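Local coordinates for protein D-glycero-alpha-D-manno-heptose 7-phosphate kinase (Campylobacter jejuni subsp. jejuni, PDB 4N3O) that phosphorylates D-glycero-alpha-D-manno-heptose 7-phosphate at C-1 with ATP, the first step towards the GDP-heptose used in building the capsule polysaccharide, at residues Lys55-Ser60 with Asn64-Tyr69; Glu73-Asp78 with Ile83-Tyr88. One frame throughout, in Å; residues are numbered along the deposited sequence.

Interaction 1 of 2, residues Lys55-Ser60 with Asn64-Tyr69; sequences KIIFDS and NSYCEY
Ile56, Phe58 and Ser60 meet Tyr69, Cys67 and Ser65 as the hydrogen-bonded pairs of an antiparallel beta hairpin in the large mixed sheet of this GHMP kinase. Strand 55-60 also pairs, in parallel, with strand 102-108, so strand 65-70 extends the sheet beyond it. Six backbone bonds close the ladder, and between them three CA-H groups lean on carbonyl oxygens, as from Ile57 CA to Cys67 O (3.3 Å). At the turn, Asn64 and Ser65 both face Ser60, forming a G1 beta bulge, and Ser60 OG is held by Thr63 OG1. Ser60 is predicted by similarity to bind ATP, which would place the turn end of the hairpin beside the nucleotide.

The two faces differ. On one, Phe58 and Tyr69 cross at about a right angle, with Phe58 CD2 in the plane of the tyrosine ring at its edge, 3.9 Å from Tyr69 CE2. Cys67 CB lies at the edge of the Phe58 ring, while Ile56 CG2 sits over one face of that ring, 3.8 Å above its plane and towards the rim. This side is turned to helix 82-96, where Phe58 touches Lys85 and Ile56 touches Tyr88.

On the other face, Tyr66 has CG anti to its own N (chi1 -178°), which lays the ring across towards strand 55-60 and brings its OH to 3.4 Å from Ile57 CG2. Glu68 runs beside Ile57 and ends with OE1 4.1 Å from Lys55 NZ, beyond salt-bridge range; that ammonium pairs instead with Glu70. Asp59, bound through OD2 to His105, uses its other oxygen near the turn: a water donates to Asp59 OD1 at 2.6 Å and to Ser65 O at 2.7 Å.

Interaction 2 of 2, residues Glu73-Asp78 with Ile83-Tyr88; sequences EFLGND and IFKSIY
Lys85 contributes the most buried surface here, followed by Leu75 and Tyr88, and together they join the helix to the loop that leads into it. The lysine passes Leu75 at about a right angle, its CD 3.5 Å from Leu75 CB and 3.2 Å from Gly76 O. Bends at chi3 (-83°) and chi4 (-71°) then carry the ammonium round to Asp78, where a salt bridge of 2.9 Å links Lys85 NZ and Asp78 OD1. The nitrogen approaches from above the carboxylate plane, 50° out of it. Tyr69 OH probably hydrogen-bonds to both Asp78 OD2 and Lys85 NZ, so the ammonium of this buried lysine has two polar partners, and the carboxylate probably balances its charge.

One helical turn further on, Tyr88 crosses Leu75 at about a right angle, and its CD2 lies 3.7 Å from Leu75 CD1. Its hydroxyl is bonded to Lys72 O and Leu100 N. Leu75 touches the aliphatic stem of the lysine through CB and the tyrosine ring through CG and CD1, and reaches Phe58 as well. Such a loop, folded back along the first turns of the helix it precedes, is a strand-to-helix connection within the S5-like N-terminal domain of a GHMP kinase.

Overall arrangement
Interactions 1 and 2 follow each other in the chain: the hairpin closes first, and the polypeptide then runs from strand 65-70 through the 73-78 loop into helix 82-96. Their centres are 11 Å apart. Tyr69 joins the two through its hydroxyl. Helix and loop pack as a second layer on the hairpin face carrying Ile56, Phe58 and Tyr69: Phe58 meets Phe84 and Lys85, and Ile56 CD1 lies 3.5 Å from Tyr88 OH. The helix also packs on helix 118-134, at whose start Ser119 is predicted to bind magnesium. The inferred ATP residue Ser60 belongs to the turn end of the hairpin, about 11 Å from Lys85, side chain to side chain.

Interaction 1 of 2, residues Lys55-Ser60 with Asn64-Tyr69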
loop_
_atom_site.group_PDB
_atom_site.type_symbol
_atom_site.label_atom_id
_atom_site.label_comp_id
_atom_site.label_asym_id
_atom_site.label_seq_id
_atom_site.Cartn_x
_atom_site.Cartn_y
_atom_site.Cartn_z
ATOM N N LYS A 55 -20.695 15.397 -26.088
ATOM C CA LYS A 55 -20.869 15.711 -24.668
ATOM C C LYS A 55 -19.556 15.659 -23.897
ATOM O O LYS A 55 -18.625 14.951 -24.260
ATOM C CB LYS A 55 -21.881 14.770 -23.997
ATOM C CG LYS A 55 -23.317 15.271 -23.938
ATOM C CD LYS A 55 -23.891 15.635 -25.297
ATOM C CE LYS A 55 -25.334 16.098 -25.168
ATOM N NZ LYS A 55 -25.465 17.251 -24.233
ATOM N N ILE A 56 -19.504 16.438 -22.831
ATOM C CA ILE A 56 -18.366 16.471 -21.955
ATOM C C ILE A 56 -18.917 16.336 -20.538
ATOM O O ILE A 56 -19.694 17.179 -20.085
ATOM C CB ILE A 56 -17.543 17.764 -22.109
ATOM C CG1 ILE A 56 -16.806 17.762 -23.458
ATOM C CG2 ILE A 56 -16.541 17.886 -20.980
ATOM C CD1 ILE A 56 -16.042 19.038 -23.746
ATOM N N ILE A 57 -18.507 15.268 -19.855
ATOM C CA ILE A 57 -18.960 14.977 -18.505
ATOM C C ILE A 57 -17.788 14.949 -17.531
ATOM O O ILE A 57 -16.746 14.368 -17.824
ATOM C CB ILE A 57 -19.682 13.615 -18.488
ATOM C CG1 ILE A 57 -20.902 13.682 -19.419
ATOM C CG2 ILE A 57 -20.084 13.213 -17.070
ATOM C CD1 ILE A 57 -21.635 12.372 -19.582
ATOM N N PHE A 58 -17.957 15.610 -16.396
ATOM C CA PHE A 58 -16.966 15.622 -15.342
ATOM C C PHE A 58 -17.675 15.003 -14.148
ATOM O O PHE A 58 -18.696 15.542 -13.703
ATOM C CB PHE A 58 -16.522 17.045 -14.994
ATOM C CG PHE A 58 -15.826 17.774 -16.113
ATOM C CD1 PHE A 58 -14.748 17.202 -16.773
ATOM C CD2 PHE A 58 -16.166 19.079 -16.419
ATOM C CE1 PHE A 58 -14.077 17.890 -17.766
ATOM C CE2 PHE A 58 -15.499 19.774 -17.416
ATOM C CZ PHE A 58 -14.461 19.178 -18.092
ATOM N N ASP A 59 -17.137 13.891 -13.628
ATOM C CA ASP A 59 -17.767 13.136 -12.543
ATOM C C ASP A 59 -16.827 12.882 -11.362
ATOM O O ASP A 59 -15.898 12.093 -11.449
ATOM C CB ASP A 59 -18.266 11.809 -13.107
ATOM C CG ASP A 59 -18.931 10.930 -12.059
ATOM O OD1 ASP A 59 -19.417 11.453 -11.029
ATOM O OD2 ASP A 59 -18.984 9.704 -12.288
ATOM N N SER A 60 -17.115 13.545 -10.250
ATOM C CA SER A 60 -16.309 13.476 -9.039
ATOM C C SER A 60 -17.213 13.174 -7.834
ATOM O O SER A 60 -17.591 14.082 -7.097
ATOM C CB SER A 60 -15.582 14.817 -8.875
ATOM O OG SER A 60 -14.989 14.966 -7.603
ATOM N N ASN A 64 -19.262 14.844 -4.386
ATOM C CA ASN A 64 -20.674 15.006 -4.771
ATOM C C ASN A 64 -20.876 16.052 -5.870
ATOM O O ASN A 64 -21.735 16.917 -5.756
ATOM C CB ASN A 64 -21.547 15.359 -3.552
ATOM C CG ASN A 64 -21.660 14.218 -2.549
ATOM O OD1 ASN A 64 -21.682 13.041 -2.916
ATOM N ND2 ASN A 64 -21.774 14.569 -1.272
ATOM N N SER A 65 -20.084 15.958 -6.935
ATOM C CA SER A 65 -20.178 16.900 -8.046
ATOM C C SER A 65 -20.264 16.150 -9.359
ATOM O O SER A 65 -19.533 15.185 -9.581
ATOM C CB SER A 65 -18.949 17.792 -8.072
ATOM O OG SER A 65 -18.646 18.279 -6.778
ATOM N N TYR A 66 -21.150 16.613 -10.230
ATOM C CA TYR A 66 -21.351 16.024 -11.544
ATOM C C TYR A 66 -21.737 17.145 -12.521
ATOM O O TYR A 66 -22.701 17.863 -12.281
ATOM C CB TYR A 66 -22.449 14.961 -11.489
ATOM C CG TYR A 66 -22.685 14.261 -12.808
ATOM C CD1 TYR A 66 -23.580 14.771 -13.743
ATOM C CD2 TYR A 66 -22.007 13.092 -13.119
ATOM C CE1 TYR A 66 -23.791 14.124 -14.947
ATOM C CE2 TYR A 66 -22.199 12.445 -14.316
ATOM C CZ TYR A 66 -23.089 12.957 -15.222
ATOM O OH TYR A 66 -23.269 12.297 -16.412
ATOM N N CYS A 67 -20.961 17.291 -13.598
ATOM C CA CYS A 67 -21.187 18.314 -14.623
ATOM C C CYS A 67 -21.382 17.700 -16.000
ATOM O O CYS A 67 -20.748 16.701 -16.356
ATOM C CB CYS A 67 -19.966 19.225 -14.785
ATOM S SG CYS A 67 -19.346 20.122 -13.361
ATOM N N GLU A 68 -22.220 18.339 -16.798
ATOM C CA GLU A 68 -22.427 17.909 -18.160
ATOM C C GLU A 68 -22.538 19.164 -19.015
ATOM O O GLU A 68 -23.240 20.089 -18.644
ATOM C CB GLU A 68 -23.666 17.037 -18.268
ATOM C CG GLU A 68 -23.870 16.466 -19.663
ATOM C CD GLU A 68 -24.895 15.353 -19.699
ATOM O OE1 GLU A 68 -25.404 15.057 -20.800
ATOM O OE2 GLU A 68 -25.189 14.775 -18.629
ATOM N N TYR A 69 -21.807 19.200 -20.130
ATOM C CA TYR A 69 -21.810 20.344 -21.042
ATOM C C TYR A 69 -21.720 19.863 -22.461
ATOM O O TYR A 69 -21.434 18.697 -22.717
ATOM C CB TYR A 69 -20.592 21.253 -20.815
ATOM C CG TYR A 69 -20.374 21.668 -19.388
ATOM C CD1 TYR A 69 -21.107 22.710 -18.819
ATOM C CD2 TYR A 69 -19.432 21.028 -18.609
ATOM C CE1 TYR A 69 -20.909 23.086 -17.501
ATOM C CE2 TYR A 69 -19.220 21.401 -17.297
ATOM C CZ TYR A 69 -19.964 22.422 -16.741
ATOM O OH TYR A 69 -19.745 22.770 -15.427
HETATM O O HOH W 1 -20.658 12.740 -9.115
#

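Interaction 2 of 2, residues Glu73-Asp78 with Ile83-Tyr88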
loop_
_atom_site.group_PDB
_atom_site.type_symbol
_atom_site.label_atom_id
_atom_site.label_comp_id
_atom_site.label_asym_id
_atom_site.label_seq_id
_atom_site.Cartn_x
_atom_site.Cartn_y
_atom_site.Cartn_z
ATOM N N GLU A 73 -14.775 24.561 -27.556
ATOM C CA GLU A 73 -13.363 24.886 -27.296
ATOM C C GLU A 73 -13.068 25.468 -25.927
ATOM O O GLU A 73 -12.009 25.196 -25.367
ATOM C CB GLU A 73 -12.788 25.836 -28.359
ATOM C CG GLU A 73 -12.658 25.242 -29.757
ATOM C CD GLU A 73 -11.749 26.067 -30.662
ATOM O OE1 GLU A 73 -10.651 26.476 -30.198
ATOM O OE2 GLU A 73 -12.115 26.279 -31.842
ATOM N N PHE A 74 -13.978 26.283 -25.402
ATOM C CA PHE A 74 -13.766 26.913 -24.097
ATOM C C PHE A 74 -14.989 26.768 -23.214
ATOM O O PHE A 74 -16.095 27.076 -23.635
ATOM C CB PHE A 74 -13.436 28.402 -24.266
ATOM C CG PHE A 74 -13.151 29.122 -22.965
ATOM C CD1 PHE A 74 -11.868 29.143 -22.431
ATOM C CD2 PHE A 74 -14.164 29.803 -22.289
ATOM C CE1 PHE A 74 -11.601 29.811 -21.243
ATOM C CE2 PHE A 74 -13.902 30.472 -21.102
ATOM C CZ PHE A 74 -12.616 30.468 -20.577
ATOM N N LEU A 75 -14.764 26.306 -21.986
ATOM C CA LEU A 75 -15.811 26.135 -20.994
ATOM C C LEU A 75 -15.633 27.192 -19.911
ATOM O O LEU A 75 -14.649 27.174 -19.155
ATOM C CB LEU A 75 -15.708 24.755 -20.364
ATOM C CG LEU A 75 -15.811 23.564 -21.307
ATOM C CD1 LEU A 75 -15.672 22.278 -20.502
ATOM C CD2 LEU A 75 -17.127 23.592 -22.066
ATOM N N GLY A 76 -16.581 28.118 -19.838
ATOM C CA GLY A 76 -16.530 29.190 -18.856
ATOM C C GLY A 76 -16.821 28.649 -17.483
ATOM O O GLY A 76 -17.460 27.600 -17.350
ATOM N N ASN A 77 -16.363 29.377 -16.465
ATOM C CA ASN A 77 -16.529 28.967 -15.063
ATOM C C ASN A 77 -17.947 29.067 -14.535
ATOM O O ASN A 77 -18.642 30.038 -14.805
ATOM C CB ASN A 77 -15.597 29.776 -14.167
ATOM C CG ASN A 77 -14.141 29.471 -14.431
ATOM O OD1 ASN A 77 -13.812 28.538 -15.172
ATOM N ND2 ASN A 77 -13.257 30.248 -13.820
ATOM N N ASP A 78 -18.359 28.066 -13.762
ATOM C CA ASP A 78 -19.709 28.039 -13.201
ATOM C C ASP A 78 -19.768 27.534 -11.761
ATOM O O ASP A 78 -20.843 27.242 -11.267
ATOM C CB ASP A 78 -20.626 27.181 -14.074
ATOM C CG ASP A 78 -20.255 25.714 -14.050
ATOM O OD1 ASP A 78 -19.283 25.339 -13.345
ATOM O OD2 ASP A 78 -20.941 24.930 -14.743
ATOM N N ILE A 83 -11.823 23.400 -11.778
ATOM C CA ILE A 83 -10.450 22.929 -11.972
ATOM C C ILE A 83 -10.337 22.071 -13.247
ATOM O O ILE A 83 -9.361 22.183 -13.977
ATOM C CB ILE A 83 -9.904 22.181 -10.719
ATOM C CG1 ILE A 83 -8.419 21.846 -10.887
ATOM C CG2 ILE A 83 -10.705 20.922 -10.416
ATOM C CD1 ILE A 83 -7.537 23.075 -11.048
ATOM N N PHE A 84 -11.339 21.245 -13.544
ATOM C CA PHE A 84 -11.281 20.431 -14.762
ATOM C C PHE A 84 -11.481 21.288 -16.015
ATOM O O PHE A 84 -10.943 20.980 -17.070
ATOM C CB PHE A 84 -12.293 19.278 -14.751
ATOM C CG PHE A 84 -12.126 18.305 -13.597
ATOM C CD1 PHE A 84 -10.876 18.017 -13.064
ATOM C CD2 PHE A 84 -13.219 17.597 -13.123
ATOM C CE1 PHE A 84 -10.744 17.115 -12.024
ATOM C CE2 PHE A 84 -13.086 16.679 -12.091
ATOM C CZ PHE A 84 -11.846 16.436 -11.545
ATOM N N LYS A 85 -12.264 22.351 -15.911
ATOM C CA LYS A 85 -12.433 23.218 -17.066
ATOM C C LYS A 85 -11.096 23.858 -17.446
ATOM O O LYS A 85 -10.725 23.855 -18.612
ATOM C CB LYS A 85 -13.536 24.280 -16.841
ATOM C CG LYS A 85 -14.946 23.716 -16.999
ATOM C CD LYS A 85 -16.043 24.773 -16.884
ATOM C CE LYS A 85 -16.435 25.090 -15.451
ATOM N NZ LYS A 85 -17.181 23.973 -14.796
ATOM N N SER A 86 -10.369 24.387 -16.465
ATOM C CA SER A 86 -9.071 25.011 -16.743
ATOM C C SER A 86 -8.156 24.020 -17.460
ATOM O O SER A 86 -7.466 24.383 -18.399
ATOM C CB SER A 86 -8.391 25.446 -15.457
ATOM O OG SER A 86 -9.244 26.229 -14.658
ATOM N N ILE A 87 -8.139 22.772 -16.988
ATOM C CA ILE A 87 -7.325 21.752 -17.601
ATOM C C ILE A 87 -7.819 21.531 -19.023
ATOM O O ILE A 87 -7.047 21.603 -19.978
ATOM C CB ILE A 87 -7.371 20.441 -16.787
ATOM C CG1 ILE A 87 -6.653 20.646 -15.444
ATOM C CG2 ILE A 87 -6.723 19.314 -17.569
ATOM C CD1 ILE A 87 -6.914 19.561 -14.423
ATOM N N TYR A 88 -9.110 21.278 -19.173
ATOM C CA TYR A 88 -9.664 21.073 -20.507
ATOM C C TYR A 88 -9.340 22.244 -21.452
ATOM O O TYR A 88 -8.795 22.051 -22.540
ATOM C CB TYR A 88 -11.173 20.876 -20.434
ATOM C CG TYR A 88 -11.803 20.803 -21.791
ATOM C CD1 TYR A 88 -11.697 19.658 -22.555
ATOM C CD2 TYR A 88 -12.504 21.891 -22.315
ATOM C CE1 TYR A 88 -12.266 19.588 -23.815
ATOM C CE2 TYR A 88 -13.082 21.829 -23.568
ATOM C CZ TYR A 88 -12.957 20.674 -24.316
ATOM O OH TYR A 88 -13.519 20.598 -25.563
#